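Local coordinates for Tni2 (Pseudomonas fluorescens, PDB 6B12), which is probably the immunity protein that binds and neutralises the type VI secretion effector Tne2, an NAD-degrading toxin, at residues E112-V117 and I121-F126; G106-F111 and F135-D140. One frame throughout, in Å; residues are numbered along the deposited sequence.

Contact 1: E112-V117 and I121-F126; sequences EQFPQV and IFTCMF
Q116 lies across I121 at about a right angle. Its CB stands 4.2 Å from CB of I121, and CG passes within 3.9 Å of that same carbon. A bend at chi2 (-70°) then lays the amide against the branched side chain: CD comes to 3.5 Å from I121 CG2, the closest approach of the pair, while OE1 touches both CG2 and CD1. At the tip, NE2 bonds to D138 on the next strand, which also holds T123 OG1, and donates to a water at 3.0 Å. This water also accepts from F114 N and donates to T123 OG1, so it bridges the two segments. They form the wide connection of an antiparallel beta hairpin, irregular chain linking strands 102-112 and 121-128. Next to the connection, E112 N donates to T123 O (3.2 Å), and a second water links E112 O to T123 N. E112 CG packs on CG of the selenomethionine M125 at 4.0 Å. F114 meets T123 edge-on, its CD2 being 3.8 Å from OG1 in the ring plane; R136 makes a cation-pi contact with this ring. The E112 carboxylate bonds to backbone of the other protein in the assembly.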
# COMPACT_ATOMS: atom_id res chain seq x y z
N GLU C 112 3.44 3.13 -4.55
CA GLU C 112 2.71 4.35 -4.92
C GLU C 112 3.53 5.09 -5.96
O GLU C 112 4.72 4.83 -6.13
CB GLU C 112 2.46 5.28 -3.73
CG GLU C 112 1.61 4.68 -2.63
CD GLU C 112 0.13 4.59 -2.98
OE1 GLU C 112 -0.31 5.10 -4.04
OE2 GLU C 112 -0.59 3.97 -2.17
N GLN C 113 2.89 6.02 -6.65
CA GLN C 113 3.58 6.83 -7.65
C GLN C 113 3.45 8.29 -7.26
O GLN C 113 2.33 8.79 -7.08
CB GLN C 113 3.01 6.57 -9.05
CG GLN C 113 4.04 6.80 -10.14
CD GLN C 113 3.48 6.63 -11.53
OE1 GLN C 113 2.47 5.94 -11.74
NE2 GLN C 113 4.14 7.26 -12.51
N PHE C 114 4.58 8.97 -7.13
CA PHE C 114 4.64 10.40 -6.89
C PHE C 114 5.39 11.09 -8.03
O PHE C 114 6.10 10.43 -8.80
CB PHE C 114 5.34 10.70 -5.55
CG PHE C 114 4.58 10.21 -4.35
CD1 PHE C 114 3.59 10.98 -3.78
CD2 PHE C 114 4.86 8.97 -3.81
CE1 PHE C 114 2.88 10.52 -2.66
CE2 PHE C 114 4.15 8.48 -2.70
CZ PHE C 114 3.16 9.27 -2.13
N PRO C 115 5.25 12.40 -8.17
CA PRO C 115 6.08 13.12 -9.15
C PRO C 115 7.56 12.94 -8.86
O PRO C 115 8.00 12.97 -7.70
CB PRO C 115 5.65 14.59 -8.98
CG PRO C 115 4.61 14.62 -7.91
CD PRO C 115 4.16 13.23 -7.62
N GLN C 116 8.34 12.72 -9.92
CA GLN C 116 9.77 12.48 -9.78
C GLN C 116 10.53 13.25 -10.85
O GLN C 116 10.01 13.54 -11.92
CB GLN C 116 10.11 10.99 -9.88
CG GLN C 116 9.42 10.09 -8.88
CD GLN C 116 9.92 10.31 -7.45
OE1 GLN C 116 10.92 11.00 -7.23
NE2 GLN C 116 9.24 9.70 -6.49
N VAL C 117 11.80 13.55 -10.55
CA VAL C 117 12.66 14.20 -11.53
C VAL C 117 13.23 13.21 -12.52
O VAL C 117 13.83 13.62 -13.52
CB VAL C 117 13.79 14.98 -10.82
CG1 VAL C 117 13.25 15.74 -9.60
CG2 VAL C 117 14.89 14.02 -10.39
N ILE C 121 12.84 6.45 -10.96
CA ILE C 121 12.51 6.38 -9.53
C ILE C 121 11.11 5.80 -9.36
O ILE C 121 10.17 6.26 -10.01
CB ILE C 121 12.60 7.77 -8.87
CG1 ILE C 121 14.02 8.31 -8.97
CG2 ILE C 121 12.19 7.68 -7.39
CD1 ILE C 121 14.17 9.81 -8.58
N PHE C 122 10.98 4.83 -8.45
CA PHE C 122 9.67 4.35 -8.02
C PHE C 122 9.62 4.43 -6.50
O PHE C 122 10.63 4.67 -5.82
CB PHE C 122 9.39 2.93 -8.52
CG PHE C 122 10.29 1.89 -7.91
CD1 PHE C 122 11.55 1.63 -8.44
CD2 PHE C 122 9.86 1.15 -6.81
CE1 PHE C 122 12.37 0.67 -7.88
CE2 PHE C 122 10.69 0.18 -6.22
CZ PHE C 122 11.93 -0.08 -6.75
N THR C 123 8.42 4.25 -5.95
CA THR C 123 8.20 4.37 -4.51
C THR C 123 7.60 3.09 -3.97
O THR C 123 6.63 2.57 -4.52
CB THR C 123 7.24 5.53 -4.21
OG1 THR C 123 7.79 6.76 -4.70
CG2 THR C 123 7.03 5.66 -2.70
N CYS C 124 8.14 2.60 -2.85
CA CYS C 124 7.53 1.46 -2.18
C CYS C 124 7.35 1.83 -0.71
O CYS C 124 8.21 2.49 -0.11
CB CYS C 124 8.39 0.21 -2.34
SG CYS C 124 7.57 -1.34 -1.88
N MSE C 125 6.19 1.45 -0.18
CA MSE C 125 5.82 1.81 1.18
C MSE C 125 6.36 0.73 2.11
O MSE C 125 6.16 -0.45 1.87
CB MSE C 125 4.30 1.96 1.29
CG MSE C 125 3.71 2.93 0.28
SE MSE C 125 4.51 4.73 0.39
CE MSE C 125 4.05 4.97 2.23
N PHE C 126 7.04 1.16 3.17
CA PHE C 126 7.81 0.29 4.05
C PHE C 126 7.20 0.35 5.44
O PHE C 126 6.98 1.44 5.97
CB PHE C 126 9.27 0.79 4.06
CG PHE C 126 10.19 0.13 5.07
CD1 PHE C 126 10.94 -0.98 4.72
CD2 PHE C 126 10.41 0.71 6.31
CE1 PHE C 126 11.84 -1.53 5.62
CE2 PHE C 126 11.31 0.16 7.22
CZ PHE C 126 12.02 -0.96 6.89
O HOH W 1 6.10 3.76 -7.91
O HOH W 2 7.10 7.68 -7.08

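Contact 2: G106-F111 and F135-D140; sequences GIYSWF and FRVDID
Y108 and V137 meet across the strand that separates them. Segments 106-111 and 135-140 are next-but-one neighbours in a five-stranded antiparallel meander, with strand 121-128 running between, and the CA atoms of Y108 and V137 are 9.0 Å apart. Contact therefore depends on side chains alone and is apolar in kind. With CG anti to its carbonyl carbon (chi1 -72°), the Y108 ring reaches over C124 of the middle strand. V137 takes it at the edge: its CB lies in the ring plane, 4.0 Å from CE1. CG2 packs on CE1 too, while CG1 comes to 3.7 Å from OH, so the isopropyl group follows the rim of the ring out to the hydroxyl. I139 CD1 approaches the same oxygen more distantly. The F126 ring meets Y108 edge-to-face, and L80 of strand 78-84 touches both Y108 and I139, so this sheet face packs on the preceding sheet.

Polar bonds lie within the segments or lead outside them. The buried Y108 hydroxyl is hydrogen-bonded to A94 O. In segment 106-111, the backbone angles of S109 and the pairing of both S109 and W110 with M125 are consistent with a classic beta bulge. On the face of the sheet turned from Y108, R136 grips D138 side-on in a salt bridge: NH2 reaches the syn lone pair of OD2, and NE donates almost straight (176°) to D138 OD1 at 3.0 Å.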
# COMPACT_ATOMS: atom_id res chain seq x y z
N GLY C 106 12.19 -4.07 8.52
CA GLY C 106 10.82 -3.80 8.13
C GLY C 106 10.44 -4.61 6.92
O GLY C 106 11.18 -5.50 6.48
N ILE C 107 9.25 -4.32 6.39
CA ILE C 107 8.69 -5.08 5.27
C ILE C 107 8.12 -4.10 4.25
O ILE C 107 7.27 -3.27 4.58
CB ILE C 107 7.59 -6.06 5.73
CG1 ILE C 107 8.09 -7.00 6.83
CG2 ILE C 107 7.07 -6.92 4.54
CD1 ILE C 107 6.97 -7.85 7.43
N TYR C 108 8.55 -4.23 2.99
CA TYR C 108 7.89 -3.50 1.92
C TYR C 108 6.48 -4.04 1.71
O TYR C 108 6.26 -5.26 1.73
CB TYR C 108 8.71 -3.58 0.64
CG TYR C 108 9.97 -2.76 0.72
CD1 TYR C 108 9.91 -1.37 0.75
CD2 TYR C 108 11.22 -3.36 0.78
CE1 TYR C 108 11.08 -0.59 0.82
CE2 TYR C 108 12.41 -2.58 0.84
CZ TYR C 108 12.31 -1.20 0.86
OH TYR C 108 13.45 -0.42 0.93
N SER C 109 5.52 -3.13 1.50
CA SER C 109 4.10 -3.44 1.62
C SER C 109 3.29 -3.13 0.38
O SER C 109 2.41 -3.92 0.05
CB SER C 109 3.50 -2.72 2.82
OG SER C 109 4.17 -3.17 3.98
N TRP C 110 3.54 -2.03 -0.33
CA TRP C 110 2.81 -1.74 -1.57
C TRP C 110 3.51 -0.58 -2.27
O TRP C 110 4.40 0.05 -1.70
CB TRP C 110 1.33 -1.42 -1.31
CG TRP C 110 0.99 -0.10 -0.62
CD1 TRP C 110 0.84 1.13 -1.22
CD2 TRP C 110 0.72 0.10 0.77
NE1 TRP C 110 0.51 2.08 -0.28
CE2 TRP C 110 0.42 1.47 0.95
CE3 TRP C 110 0.69 -0.74 1.88
CZ2 TRP C 110 0.12 2.01 2.19
CZ3 TRP C 110 0.38 -0.21 3.12
CH2 TRP C 110 0.11 1.15 3.26
N PHE C 111 3.09 -0.30 -3.50
CA PHE C 111 3.72 0.74 -4.32
C PHE C 111 2.82 1.96 -4.42
O PHE C 111 1.59 1.84 -4.39
CB PHE C 111 4.01 0.24 -5.74
CG PHE C 111 4.98 -0.90 -5.81
CD1 PHE C 111 6.34 -0.68 -5.63
CD2 PHE C 111 4.53 -2.20 -6.06
CE1 PHE C 111 7.24 -1.74 -5.68
CE2 PHE C 111 5.43 -3.25 -6.12
CZ PHE C 111 6.78 -3.03 -5.95
N PHE C 135 6.82 4.22 6.07
CA PHE C 135 7.80 5.10 5.47
C PHE C 135 7.67 5.00 3.96
O PHE C 135 7.52 3.91 3.41
CB PHE C 135 9.21 4.75 5.89
CG PHE C 135 9.48 5.06 7.31
CD1 PHE C 135 9.05 4.20 8.31
CD2 PHE C 135 10.15 6.22 7.66
CE1 PHE C 135 9.28 4.50 9.65
CE2 PHE C 135 10.39 6.52 8.99
CZ PHE C 135 9.95 5.66 9.98
N ARG C 136 7.73 6.15 3.31
CA ARG C 136 7.82 6.21 1.86
C ARG C 136 9.28 6.07 1.47
O ARG C 136 10.13 6.85 1.94
CB ARG C 136 7.25 7.54 1.36
CG ARG C 136 7.64 7.84 -0.07
CD ARG C 136 7.08 9.18 -0.49
NE ARG C 136 7.70 9.62 -1.74
CZ ARG C 136 7.40 10.75 -2.36
NH1 ARG C 136 6.47 11.55 -1.84
NH2 ARG C 136 8.01 11.07 -3.49
N VAL C 137 9.59 5.07 0.65
CA VAL C 137 10.97 4.79 0.23
C VAL C 137 11.04 4.96 -1.28
O VAL C 137 10.45 4.18 -2.04
CB VAL C 137 11.43 3.39 0.65
CG1 VAL C 137 12.92 3.19 0.28
CG2 VAL C 137 11.24 3.21 2.16
N ASP C 138 11.75 5.98 -1.72
CA ASP C 138 11.98 6.21 -3.14
C ASP C 138 13.27 5.53 -3.54
O ASP C 138 14.29 5.65 -2.85
CB ASP C 138 12.06 7.71 -3.44
CG ASP C 138 10.69 8.40 -3.40
OD1 ASP C 138 9.67 7.76 -3.02
OD2 ASP C 138 10.63 9.59 -3.75
N ILE C 139 13.23 4.82 -4.67
CA ILE C 139 14.30 3.93 -5.11
C ILE C 139 14.61 4.24 -6.57
O ILE C 139 13.70 4.36 -7.38
CB ILE C 139 13.89 2.46 -4.93
CG1 ILE C 139 13.65 2.17 -3.43
CG2 ILE C 139 14.95 1.50 -5.50
CD1 ILE C 139 12.64 1.05 -3.18
N ASP C 140 15.90 4.38 -6.90
CA ASP C 140 16.34 4.60 -8.28
C ASP C 140 16.57 3.24 -8.92
O ASP C 140 17.56 2.56 -8.64
CB ASP C 140 17.63 5.43 -8.28
CG ASP C 140 18.13 5.75 -9.69
OD1 ASP C 140 17.50 5.33 -10.68
OD2 ASP C 140 19.17 6.43 -9.75

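How the contacts relate
From the N terminus, the chain first passes the two earlier antiparallel sheets and enters the third at strand 96-99. Strand 102-112 supplies segment 106-111 and runs directly into 112-117. Contact 1 then closes the short hairpin loop as strand 121-128 turns back. That strand leads into 134-140, where contact 2 closes a longer loop, so contact 1 is nested inside contact 2; their centres are about 8 Å apart. Strand 121-128 joins them, its main chain bonding to strand 102-112 at M125 with S109 and to strand 134-140 at C124 with V137. D138 ties the loop at 112-117 to strand 134-140 through T123 and Q116.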